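Local coordinates for BluB-like flavoprotein (Clostridium difficile 630, PDB 3EO8) that binds flavin mononucleotide and probably works as an FMN-dependent oxidoreductase of the nitroreductase type, at residues 110-116 with 132-138; 103-109 with 188-194; 11-15 with 202-206. All blocks are in the same frame, centred on the assembly; numbering follows the deposited sequence.

In the fold
Contact 3 closes the widest loop: residues 11-15, just after helix 4-10, meet 202-206, beyond strand 189-197 of the four-stranded antiparallel sheet, and nearly the whole nitroreductase fold lies between them. Inside that span, contact 2 pairs strand 102-108 with strand 189-197, the two central strands of the sheet. Directly after the first of these strands the chain enters contact 1, where 110-116 packs on 132-138 around the excursion through helices 116-121 and 126-133. The contacts are thus nested, contact 1 within contact 2 within contact 3. Contacts 1 and 2 touch, whereas contacts 1 and 3 lie on opposite sides of the chain's centre; all three reach the second subunit.

Contact 1: 110-116 with 132-138; sequences VYNPSGY and LFIRNPG
The Phe133 ring touches five residues of 110-116, with Asn112 OD1 and Tyr116 CD2 at its edge. Phe133 CE2 meets Tyr116 CD2 at 3.7 Å, rim to rim, with the two ring planes nearly perpendicular at 82°. At the neighbouring corner, Asn112 OD1 lies 3.6 Å from Phe133 CZ, its amide turned 85° to the ring, while Asn112 ND2 is hydrogen-bonded to Tyr117 OH. Pro113 CD reaches Phe133 CZ at 3.7 Å, the two side chains meeting roughly at a right angle. Leu132 instead sends CD1 to the backbone of the type II turn from Pro113 to Tyr116, 3.5 Å from Tyr116 N. This turn leads into helix 116-121, while a type I turn from Phe133 to Asn136 precedes helix 137-155, which Asn136 N-caps, so the contact clasps the two ends of a helical excursion. Pro113 CB also packs against Pro137 CG at 3.9 Å, and Pro137 lies in the FMN pocket. Tyr111 turns its ring edge to Pro137 and Gly138, its CG lying beside the carbonyl carbon (chi1 170°). Polar atoms here are joined through water: one molecule donates to Tyr111 O and Asn136 OD1 and accepts from Gly138 N at 2.8 Å.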
loop_
_atom_site.group_PDB
_atom_site.type_symbol
_atom_site.label_atom_id
_atom_site.label_comp_id
_atom_site.label_asym_id
_atom_site.label_seq_id
_atom_site.Cartn_x
_atom_site.Cartn_y
_atom_site.Cartn_z
ATOM N N VAL A 110 -2.236 2.106 -12.858
ATOM C CA VAL A 110 -0.801 2.298 -12.699
ATOM C C VAL A 110 -0.493 3.755 -12.392
ATOM O O VAL A 110 -1.121 4.656 -12.943
ATOM C CB VAL A 110 -0.011 1.853 -13.969
ATOM C CG1 VAL A 110 1.445 2.288 -13.867
ATOM C CG2 VAL A 110 -0.103 0.369 -14.162
ATOM N N TYR A 111 0.435 3.978 -11.474
ATOM C CA TYR A 111 0.970 5.306 -11.165
ATOM C C TYR A 111 2.442 5.303 -11.542
ATOM O O TYR A 111 3.212 4.525 -11.000
ATOM C CB TYR A 111 0.808 5.626 -9.688
ATOM C CG TYR A 111 1.538 6.860 -9.263
ATOM C CD1 TYR A 111 1.221 8.094 -9.811
ATOM C CD2 TYR A 111 2.545 6.815 -8.312
ATOM C CE1 TYR A 111 1.898 9.234 -9.428
ATOM C CE2 TYR A 111 3.194 7.945 -7.920
ATOM C CZ TYR A 111 2.868 9.163 -8.500
ATOM O OH TYR A 111 3.548 10.300 -8.120
ATOM N N ASN A 112 2.816 6.143 -12.509
ATOM C CA ASN A 112 4.219 6.293 -12.910
ATOM C C ASN A 112 4.852 7.305 -11.944
ATOM O O ASN A 112 4.495 8.485 -11.964
ATOM C CB ASN A 112 4.314 6.764 -14.365
ATOM C CG ASN A 112 3.911 5.689 -15.359
ATOM O OD1 ASN A 112 4.035 4.473 -15.095
ATOM N ND2 ASN A 112 3.410 6.124 -16.504
ATOM N N PRO A 113 5.750 6.842 -11.060
ATOM C CA PRO A 113 6.208 7.663 -9.935
ATOM C C PRO A 113 7.294 8.649 -10.347
ATOM O O PRO A 113 7.716 8.640 -11.490
ATOM C CB PRO A 113 6.769 6.617 -8.958
ATOM C CG PRO A 113 7.303 5.526 -9.891
ATOM C CD PRO A 113 6.376 5.505 -11.065
ATOM N N SER A 114 7.748 9.480 -9.403
ATOM C CA SER A 114 8.807 10.438 -9.678
ATOM C C SER A 114 10.032 9.705 -10.125
ATOM O O SER A 114 10.336 8.636 -9.610
ATOM C CB SER A 114 9.126 11.235 -8.418
ATOM O OG SER A 114 7.902 11.632 -7.809
ATOM N N GLY A 115 10.739 10.270 -11.096
ATOM C CA GLY A 115 11.869 9.625 -11.705
ATOM C C GLY A 115 11.501 9.007 -13.039
ATOM O O GLY A 115 12.320 8.926 -13.934
ATOM N N TYR A 116 10.255 8.580 -13.188
ATOM C CA TYR A 116 9.858 7.844 -14.385
ATOM C C TYR A 116 9.978 8.658 -15.659
ATOM O O TYR A 116 10.697 8.285 -16.606
ATOM C CB TYR A 116 8.417 7.335 -14.234
ATOM C CG TYR A 116 7.957 6.490 -15.391
ATOM C CD1 TYR A 116 7.363 7.075 -16.505
ATOM C CD2 TYR A 116 8.129 5.121 -15.401
ATOM C CE1 TYR A 116 6.956 6.325 -17.584
ATOM C CE2 TYR A 116 7.700 4.349 -16.493
ATOM C CZ TYR A 116 7.116 4.977 -17.570
ATOM O OH TYR A 116 6.678 4.270 -18.663
ATOM N N LEU A 132 12.201 1.767 -9.946
ATOM C CA LEU A 132 11.196 2.591 -9.248
ATOM C C LEU A 132 9.991 1.760 -8.827
ATOM O O LEU A 132 9.329 2.069 -7.826
ATOM C CB LEU A 132 10.750 3.791 -10.112
ATOM C CG LEU A 132 11.898 4.713 -10.586
ATOM C CD1 LEU A 132 11.449 5.687 -11.669
ATOM C CD2 LEU A 132 12.510 5.434 -9.364
ATOM N N PHE A 133 9.690 0.706 -9.596
ATOM C CA PHE A 133 8.476 -0.045 -9.376
ATOM C C PHE A 133 8.595 -1.193 -8.371
ATOM O O PHE A 133 7.562 -1.708 -7.926
ATOM C CB PHE A 133 7.920 -0.556 -10.695
ATOM C CG PHE A 133 7.386 0.528 -11.580
ATOM C CD1 PHE A 133 6.104 1.000 -11.408
ATOM C CD2 PHE A 133 8.157 1.045 -12.623
ATOM C CE1 PHE A 133 5.597 1.989 -12.211
ATOM C CE2 PHE A 133 7.649 2.047 -13.443
ATOM C CZ PHE A 133 6.359 2.515 -13.221
ATOM N N ILE A 134 9.817 -1.568 -7.973
ATOM C CA ILE A 134 9.973 -2.590 -6.920
ATOM C C ILE A 134 9.357 -2.117 -5.584
ATOM O O ILE A 134 9.077 -2.925 -4.714
ATOM C CB ILE A 134 11.443 -3.077 -6.734
ATOM C CG1 ILE A 134 12.341 -2.010 -6.110
ATOM C CG2 ILE A 134 12.018 -3.586 -8.027
ATOM C CD1 ILE A 134 13.718 -2.599 -5.674
ATOM N N ARG A 135 9.197 -0.804 -5.422
ATOM C CA ARG A 135 8.509 -0.247 -4.263
ATOM C C ARG A 135 7.216 0.438 -4.690
ATOM O O ARG A 135 6.646 1.198 -3.922
ATOM C CB ARG A 135 9.431 0.712 -3.501
ATOM C CG ARG A 135 9.902 1.892 -4.268
ATOM C CD ARG A 135 11.220 1.653 -4.986
ATOM N NE ARG A 135 12.301 1.426 -4.043
ATOM C CZ ARG A 135 13.557 1.152 -4.374
ATOM N NH1 ARG A 135 13.940 1.110 -5.648
ATOM N NH2 ARG A 135 14.475 0.977 -3.424
ATOM N N ASN A 136 6.717 0.056 -5.867
ATOM C CA ASN A 136 5.441 0.543 -6.425
ATOM C C ASN A 136 4.648 1.554 -5.564
ATOM O O ASN A 136 3.742 1.178 -4.813
ATOM C CB ASN A 136 4.545 -0.653 -6.782
ATOM C CG ASN A 136 3.623 -0.355 -7.911
ATOM O OD1 ASN A 136 2.941 0.675 -7.908
ATOM N ND2 ASN A 136 3.632 -1.209 -8.923
ATOM N N PRO A 137 5.004 2.856 -5.662
ATOM C CA PRO A 137 4.259 3.898 -4.941
ATOM C C PRO A 137 2.742 3.918 -5.224
ATOM O O PRO A 137 1.936 4.190 -4.324
ATOM C CB PRO A 137 5.010 5.180 -5.327
ATOM C CG PRO A 137 6.435 4.700 -5.591
ATOM C CD PRO A 137 6.179 3.413 -6.359
ATOM N N GLY A 138 2.325 3.550 -6.438
ATOM C CA GLY A 138 0.885 3.417 -6.723
ATOM C C GLY A 138 0.177 2.419 -5.822
ATOM O O GLY A 138 -0.969 2.619 -5.402
HETATM O O HOH W 1 3.898 3.108 -8.752
HETATM O O HOH W 2 1.382 1.564 -10.014
#

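Contact 2: 103-109 with 188-194; sequences LVLVFTK and YFLGAML
Lys109 turns CG between its backbone N and carbonyl carbon (chi1 65°) and then runs extended, a course that carries its aliphatic chain across the face of Tyr188. The tyrosine, with CG anti to its carbonyl carbon (chi1 -71°), receives Lys109 CB almost centrally above its ring, 4.0 Å from the centroid and 7° off the normal, a CH-pi contact. Farther along, Lys109 CE approaches Tyr188 OH at 3.4 Å, and a water bridges that hydroxyl to Lys109 NZ. Next to this pair Phe189 lies with one face near Thr108 O, and Phe189 CE1 meets Thr108 CG2 at 3.6 Å.

These residues lie beside the pairing of strands 102-108 and 189-197, the central antiparallel pair of the nitroreductase sheet. Backbone bonds join Val104 to Leu194 and Thr108 to Phe189 in both directions. Between them the register slips by one residue in a classic beta bulge: Val106 O accepts from Gly191 N at 2.7 Å and from Ala192 N at 3.2 Å. On one side of the sheet, Leu105 and Met193, a selenomethionine here, lie alongside each other and point the same way, with Leu105 CD2 3.6 Å from Met193 SE; helix 170-181 covers Leu105. Val106 CG2 and Leu194 CD1 meet on the other side, towards helix 137-155.

The bulge thus makes Val106 O a shared and unequal acceptor, while the carbonyls of Leu190 and Gly191 accept from Arg135 and Gln140 of the second subunit, carrying the hydrogen bonding of the strand into the dimer interface.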
loop_
_atom_site.group_PDB
_atom_site.type_symbol
_atom_site.label_atom_id
_atom_site.label_comp_id
_atom_site.label_asym_id
_atom_site.label_seq_id
_atom_site.Cartn_x
_atom_site.Cartn_y
_atom_site.Cartn_z
ATOM N N LEU A 103 -19.061 -8.397 -1.212
ATOM C CA LEU A 103 -17.771 -8.486 -1.886
ATOM C C LEU A 103 -17.484 -7.109 -2.476
ATOM O O LEU A 103 -18.294 -6.585 -3.220
ATOM C CB LEU A 103 -17.782 -9.500 -3.024
ATOM C CG LEU A 103 -16.490 -9.653 -3.797
ATOM C CD1 LEU A 103 -15.369 -10.081 -2.833
ATOM C CD2 LEU A 103 -16.665 -10.629 -4.973
ATOM N N VAL A 104 -16.317 -6.546 -2.166
ATOM C CA VAL A 104 -15.917 -5.287 -2.768
ATOM C C VAL A 104 -14.735 -5.562 -3.690
ATOM O O VAL A 104 -13.754 -6.159 -3.282
ATOM C CB VAL A 104 -15.528 -4.256 -1.727
ATOM C CG1 VAL A 104 -15.249 -2.922 -2.412
ATOM C CG2 VAL A 104 -16.638 -4.129 -0.635
ATOM N N LEU A 105 -14.828 -5.161 -4.945
ATOM C CA LEU A 105 -13.716 -5.279 -5.845
ATOM C C LEU A 105 -13.070 -3.930 -5.874
ATOM O O LEU A 105 -13.740 -2.917 -6.177
ATOM C CB LEU A 105 -14.167 -5.662 -7.251
ATOM C CG LEU A 105 -15.002 -6.931 -7.369
ATOM C CD1 LEU A 105 -15.371 -7.116 -8.822
ATOM C CD2 LEU A 105 -14.290 -8.115 -6.825
ATOM N N VAL A 106 -11.790 -3.899 -5.539
ATOM C CA VAL A 106 -11.065 -2.654 -5.499
ATOM C C VAL A 106 -10.233 -2.584 -6.755
ATOM O O VAL A 106 -9.236 -3.324 -6.909
ATOM C CB VAL A 106 -10.182 -2.514 -4.258
ATOM C CG1 VAL A 106 -9.738 -1.110 -4.186
ATOM C CG2 VAL A 106 -10.990 -2.866 -2.974
ATOM N N PHE A 107 -10.676 -1.717 -7.666
ATOM C CA PHE A 107 -9.957 -1.457 -8.915
ATOM C C PHE A 107 -8.921 -0.366 -8.685
ATOM O O PHE A 107 -9.065 0.471 -7.808
ATOM C CB PHE A 107 -10.909 -1.032 -10.042
ATOM C CG PHE A 107 -11.603 -2.188 -10.712
ATOM C CD1 PHE A 107 -12.632 -2.866 -10.072
ATOM C CD2 PHE A 107 -11.205 -2.620 -11.962
ATOM C CE1 PHE A 107 -13.281 -3.938 -10.692
ATOM C CE2 PHE A 107 -11.810 -3.698 -12.579
ATOM C CZ PHE A 107 -12.863 -4.365 -11.952
ATOM N N THR A 108 -7.875 -0.385 -9.492
ATOM C CA THR A 108 -6.777 0.550 -9.352
ATOM C C THR A 108 -6.189 0.769 -10.760
ATOM O O THR A 108 -6.656 0.185 -11.735
ATOM C CB THR A 108 -5.729 0.026 -8.333
ATOM O OG1 THR A 108 -4.768 1.051 -8.042
ATOM C CG2 THR A 108 -5.013 -1.247 -8.854
ATOM N N LYS A 109 -5.241 1.676 -10.871
ATOM C CA LYS A 109 -4.543 1.936 -12.098
ATOM C C LYS A 109 -3.064 2.242 -11.825
ATOM O O LYS A 109 -2.675 2.571 -10.688
ATOM C CB LYS A 109 -5.215 3.072 -12.866
ATOM C CG LYS A 109 -5.167 4.443 -12.190
ATOM C CD LYS A 109 -5.687 5.556 -13.099
ATOM C CE LYS A 109 -5.822 6.855 -12.279
ATOM N NZ LYS A 109 -5.965 8.112 -13.076
ATOM N N TYR A 188 -8.453 0.967 -15.580
ATOM C CA TYR A 188 -8.293 0.353 -14.276
ATOM C C TYR A 188 -8.318 -1.165 -14.393
ATOM O O TYR A 188 -8.803 -1.717 -15.371
ATOM C CB TYR A 188 -9.370 0.810 -13.305
ATOM C CG TYR A 188 -9.269 2.252 -12.824
ATOM C CD1 TYR A 188 -9.418 3.322 -13.711
ATOM C CD2 TYR A 188 -9.053 2.537 -11.478
ATOM C CE1 TYR A 188 -9.331 4.646 -13.266
ATOM C CE2 TYR A 188 -8.974 3.853 -11.017
ATOM C CZ TYR A 188 -9.103 4.900 -11.915
ATOM O OH TYR A 188 -9.024 6.190 -11.421
ATOM N N PHE A 189 -7.778 -1.824 -13.381
ATOM C CA PHE A 189 -7.724 -3.272 -13.297
ATOM C C PHE A 189 -7.933 -3.648 -11.827
ATOM O O PHE A 189 -7.801 -2.808 -10.922
ATOM C CB PHE A 189 -6.390 -3.807 -13.851
ATOM C CG PHE A 189 -5.147 -3.099 -13.310
ATOM C CD1 PHE A 189 -4.525 -3.520 -12.133
ATOM C CD2 PHE A 189 -4.595 -2.018 -13.984
ATOM C CE1 PHE A 189 -3.391 -2.845 -11.652
ATOM C CE2 PHE A 189 -3.467 -1.366 -13.518
ATOM C CZ PHE A 189 -2.865 -1.772 -12.341
ATOM N N LEU A 190 -8.288 -4.908 -11.594
ATOM C CA LEU A 190 -8.551 -5.379 -10.239
ATOM C C LEU A 190 -7.268 -5.309 -9.425
ATOM O O LEU A 190 -6.232 -5.838 -9.832
ATOM C CB LEU A 190 -9.096 -6.790 -10.276
ATOM C CG LEU A 190 -9.517 -7.331 -8.932
ATOM C CD1 LEU A 190 -10.723 -6.589 -8.412
ATOM C CD2 LEU A 190 -9.738 -8.839 -9.043
ATOM N N GLY A 191 -7.301 -4.598 -8.307
ATOM C CA GLY A 191 -6.147 -4.564 -7.411
ATOM C C GLY A 191 -6.254 -5.543 -6.247
ATOM O O GLY A 191 -5.288 -6.216 -5.882
ATOM N N ALA A 192 -7.433 -5.582 -5.637
ATOM C CA ALA A 192 -7.668 -6.378 -4.448
ATOM C C ALA A 192 -9.180 -6.608 -4.335
ATOM O O ALA A 192 -9.949 -5.920 -5.021
ATOM C CB ALA A 192 -7.125 -5.664 -3.204
HETATM N N MSE A 193 -9.592 -7.591 -3.525
HETATM C CA MSE A 193 -10.963 -7.675 -3.047
HETATM C C MSE A 193 -10.993 -7.570 -1.544
HETATM O O MSE A 193 -9.978 -7.753 -0.848
HETATM C CB MSE A 193 -11.674 -8.963 -3.479
HETATM C CG MSE A 193 -11.277 -9.455 -4.858
HETATM SE SE MSE A 193 -12.368 -10.870 -5.585
HETATM C CE MSE A 193 -11.899 -12.346 -4.455
ATOM N N LEU A 194 -12.165 -7.200 -1.043
ATOM C CA LEU A 194 -12.455 -7.215 0.381
ATOM C C LEU A 194 -13.697 -8.064 0.624
ATOM O O LEU A 194 -14.757 -7.849 -0.029
ATOM C CB LEU A 194 -12.722 -5.819 0.874
ATOM C CG LEU A 194 -11.545 -4.872 0.922
ATOM C CD1 LEU A 194 -12.022 -3.396 0.903
ATOM C CD2 LEU A 194 -10.773 -5.194 2.167
HETATM O O HOH W 3 -9.171 8.049 -13.212
#

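Contact 3: 11-15 with 202-206; sequences RQSVR and NLKSP. With FMN (flavin mononucleotide), chain G.
Ser205 OG touches both the FMN phosphate and Gln12, donating to FMN O1P at 2.6 Å while accepting a bond from Gln12 NE2. FMN O1P also takes the backbone N-H of Ser13 in a nearly straight bond of 2.8 Å (178°), and Ser13 OG donates to O2P. The Arg11 guanidinium, bent round at chi2 and chi3, lies edge-on to the phosphate, with phosphorus in its plane: Arg11 NH1 donates to O2P and Arg11 NH2 to FMN O3P at 2.9 Å. At the flavin, the extended Arg15 side chain brings its guanidinium edge to the pyrimidine side of the ring system, where Arg15 NE donates to FMN O2 at 2.7 Å and Arg15 NH2 to FMN N1 at 3.2 Å.

The second shell is centred on Gln12. Its chain is extended beyond CG, and both N-H groups of Gln12 NE2 are used: one bond goes to Ser205 OG, the other to Leu203 O at 3.0 Å. Both acceptors lie close to the amide plane, although the donor stands above the carbonyl plane of Leu203 rather than on a lone pair. Beyond the amide, both methyl branches of Val14 pack against Leu203 CD1, the nearer being Val14 CG1 at 3.6 Å. Water joins Ser13 O to Lys204 O, and another water links Lys204 O, Arg15 NH1 and O1P. Ser39 of the second subunit also bonds FMN, placing the cofactor at the dimer interface, as in nitroreductases generally.

Two arginines, at the phosphate and at the flavin, thus do different chemical work: Arg11 probably helps to offset the phosphate charge, while Arg15, beside N1 and O2, would be expected to stabilise negative charge developing there in the reduced flavin.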
loop_
_atom_site.group_PDB
_atom_site.type_symbol
_atom_site.label_atom_id
_atom_site.label_comp_id
_atom_site.label_asym_id
_atom_site.label_seq_id
_atom_site.Cartn_x
_atom_site.Cartn_y
_atom_site.Cartn_z
ATOM N N ARG A 11 -8.203 -4.884 14.533
ATOM C CA ARG A 11 -8.182 -5.365 13.172
ATOM C C ARG A 11 -7.569 -6.748 13.056
ATOM O O ARG A 11 -6.418 -6.999 13.479
ATOM C CB ARG A 11 -7.422 -4.408 12.235
ATOM C CG ARG A 11 -7.577 -4.707 10.763
ATOM C CD ARG A 11 -6.313 -4.447 9.974
ATOM N NE ARG A 11 -5.187 -5.165 10.523
ATOM C CZ ARG A 11 -5.002 -6.471 10.398
ATOM N NH1 ARG A 11 -5.848 -7.208 9.691
ATOM N NH2 ARG A 11 -3.944 -7.024 10.950
ATOM N N GLN A 12 -8.338 -7.631 12.438
ATOM C CA GLN A 12 -7.871 -8.940 12.071
ATOM C C GLN A 12 -8.333 -9.257 10.642
ATOM O O GLN A 12 -9.243 -8.612 10.123
ATOM C CB GLN A 12 -8.471 -9.971 13.042
ATOM C CG GLN A 12 -7.980 -9.868 14.474
ATOM C CD GLN A 12 -8.586 -10.963 15.341
ATOM O OE1 GLN A 12 -9.658 -10.765 15.932
ATOM N NE2 GLN A 12 -7.946 -12.139 15.379
ATOM N N SER A 13 -7.744 -10.272 10.008
ATOM C CA SER A 13 -8.334 -10.809 8.773
ATOM C C SER A 13 -9.520 -11.713 9.076
ATOM O O SER A 13 -9.365 -12.839 9.577
ATOM C CB SER A 13 -7.299 -11.565 7.956
ATOM O OG SER A 13 -6.333 -10.663 7.533
ATOM N N VAL A 14 -10.706 -11.204 8.753
ATOM C CA VAL A 14 -11.963 -11.849 9.086
ATOM C C VAL A 14 -12.394 -12.765 7.958
ATOM O O VAL A 14 -12.660 -12.306 6.849
ATOM C CB VAL A 14 -13.041 -10.809 9.370
ATOM C CG1 VAL A 14 -14.419 -11.492 9.631
ATOM C CG2 VAL A 14 -12.559 -9.935 10.551
ATOM N N ARG A 15 -12.449 -14.061 8.256
ATOM C CA ARG A 15 -12.778 -15.064 7.233
ATOM C C ARG A 15 -14.058 -15.839 7.550
ATOM O O ARG A 15 -14.467 -16.709 6.795
ATOM C CB ARG A 15 -11.589 -16.006 7.000
ATOM C CG ARG A 15 -10.309 -15.277 6.664
ATOM C CD ARG A 15 -9.203 -16.195 6.159
ATOM N NE ARG A 15 -7.996 -15.415 5.862
ATOM C CZ ARG A 15 -7.078 -15.045 6.763
ATOM N NH1 ARG A 15 -7.196 -15.351 8.041
ATOM N NH2 ARG A 15 -6.042 -14.339 6.366
ATOM N N ASN A 202 -14.375 -15.226 18.048
ATOM C CA ASN A 202 -13.226 -16.101 18.254
ATOM C C ASN A 202 -12.335 -16.173 17.042
ATOM O O ASN A 202 -11.951 -17.267 16.604
ATOM C CB ASN A 202 -13.696 -17.484 18.663
ATOM C CG ASN A 202 -14.526 -17.435 19.930
ATOM O OD1 ASN A 202 -14.099 -16.837 20.920
ATOM N ND2 ASN A 202 -15.729 -18.016 19.894
ATOM N N LEU A 203 -12.022 -15.009 16.482
ATOM C CA LEU A 203 -11.145 -14.983 15.308
ATOM C C LEU A 203 -9.691 -15.009 15.730
ATOM O O LEU A 203 -9.321 -14.431 16.746
ATOM C CB LEU A 203 -11.453 -13.776 14.422
ATOM C CG LEU A 203 -12.886 -13.840 13.845
ATOM C CD1 LEU A 203 -13.055 -12.991 12.626
ATOM C CD2 LEU A 203 -13.297 -15.263 13.499
ATOM N N LYS A 204 -8.882 -15.696 14.929
ATOM C CA LYS A 204 -7.475 -15.906 15.219
ATOM C C LYS A 204 -6.590 -15.243 14.168
ATOM O O LYS A 204 -6.899 -15.239 12.977
ATOM C CB LYS A 204 -7.165 -17.409 15.261
ATOM C CG LYS A 204 -7.976 -18.191 16.277
ATOM C CD LYS A 204 -7.943 -17.560 17.678
ATOM C CE LYS A 204 -8.832 -18.319 18.648
ATOM N NZ LYS A 204 -9.251 -17.457 19.799
ATOM N N SER A 205 -5.497 -14.659 14.649
ATOM C CA SER A 205 -4.465 -14.067 13.801
ATOM C C SER A 205 -3.131 -14.680 14.174
ATOM O O SER A 205 -2.934 -15.075 15.311
ATOM C CB SER A 205 -4.387 -12.573 14.031
ATOM O OG SER A 205 -5.587 -11.962 13.615
ATOM N N PRO A 206 -2.211 -14.767 13.210
ATOM C CA PRO A 206 -0.913 -15.335 13.490
ATOM C C PRO A 206 -0.031 -14.465 14.375
ATOM O O PRO A 206 -0.301 -13.259 14.531
ATOM C CB PRO A 206 -0.279 -15.471 12.102
ATOM C CG PRO A 206 -0.951 -14.459 11.269
ATOM C CD PRO A 206 -2.347 -14.341 11.806
HETATM N N1 FMN G . -5.787 -13.138 3.455
HETATM C C2 FMN G . -6.417 -14.164 2.791
HETATM O O2 FMN G . -7.011 -15.071 3.390
HETATM N N3 FMN G . -6.409 -14.189 1.423
HETATM C C4 FMN G . -5.749 -13.261 0.674
HETATM O O4 FMN G . -5.795 -13.329 -0.575
HETATM C C4A FMN G . -5.110 -12.220 1.336
HETATM N N5 FMN G . -4.463 -11.238 0.610
HETATM C C5A FMN G . -3.860 -10.180 1.256
HETATM C C6 FMN G . -3.255 -9.200 0.490
HETATM C C7 FMN G . -2.653 -8.123 1.117
HETATM C C7M FMN G . -2.378 -6.923 0.272
HETATM C C8 FMN G . -2.689 -8.023 2.513
HETATM C C8M FMN G . -2.407 -6.699 3.166
HETATM C C9 FMN G . -3.307 -9.009 3.267
HETATM C C9A FMN G . -3.907 -10.095 2.649
HETATM N N10 FMN G . -4.508 -11.121 3.378
HETATM C C10 FMN G . -5.155 -12.148 2.722
HETATM C "C1'" FMN G . -4.505 -11.136 4.884
HETATM C "C2'" FMN G . -3.186 -11.627 5.477
HETATM O "O2'" FMN G . -3.084 -13.040 5.353
HETATM C "C3'" FMN G . -3.141 -11.238 6.948
HETATM O "O3'" FMN G . -3.170 -9.818 7.041
HETATM C "C4'" FMN G . -1.958 -11.787 7.740
HETATM O "O4'" FMN G . -1.967 -13.204 7.764
HETATM C "C5'" FMN G . -2.032 -11.248 9.174
HETATM O "O5'" FMN G . -3.223 -11.714 9.779
HETATM P P FMN G . -4.203 -10.644 10.501
HETATM O O1P FMN G . -5.380 -11.371 11.082
HETATM O O2P FMN G . -4.642 -9.701 9.391
HETATM O O3P FMN G . -3.476 -9.828 11.559
HETATM O O HOH W 4 -4.471 -8.931 13.859
HETATM O O HOH W 5 -12.289 -12.327 17.324
HETATM O O HOH W 6 -9.298 -14.324 11.728
HETATM O O HOH W 7 -5.837 -13.946 10.542
#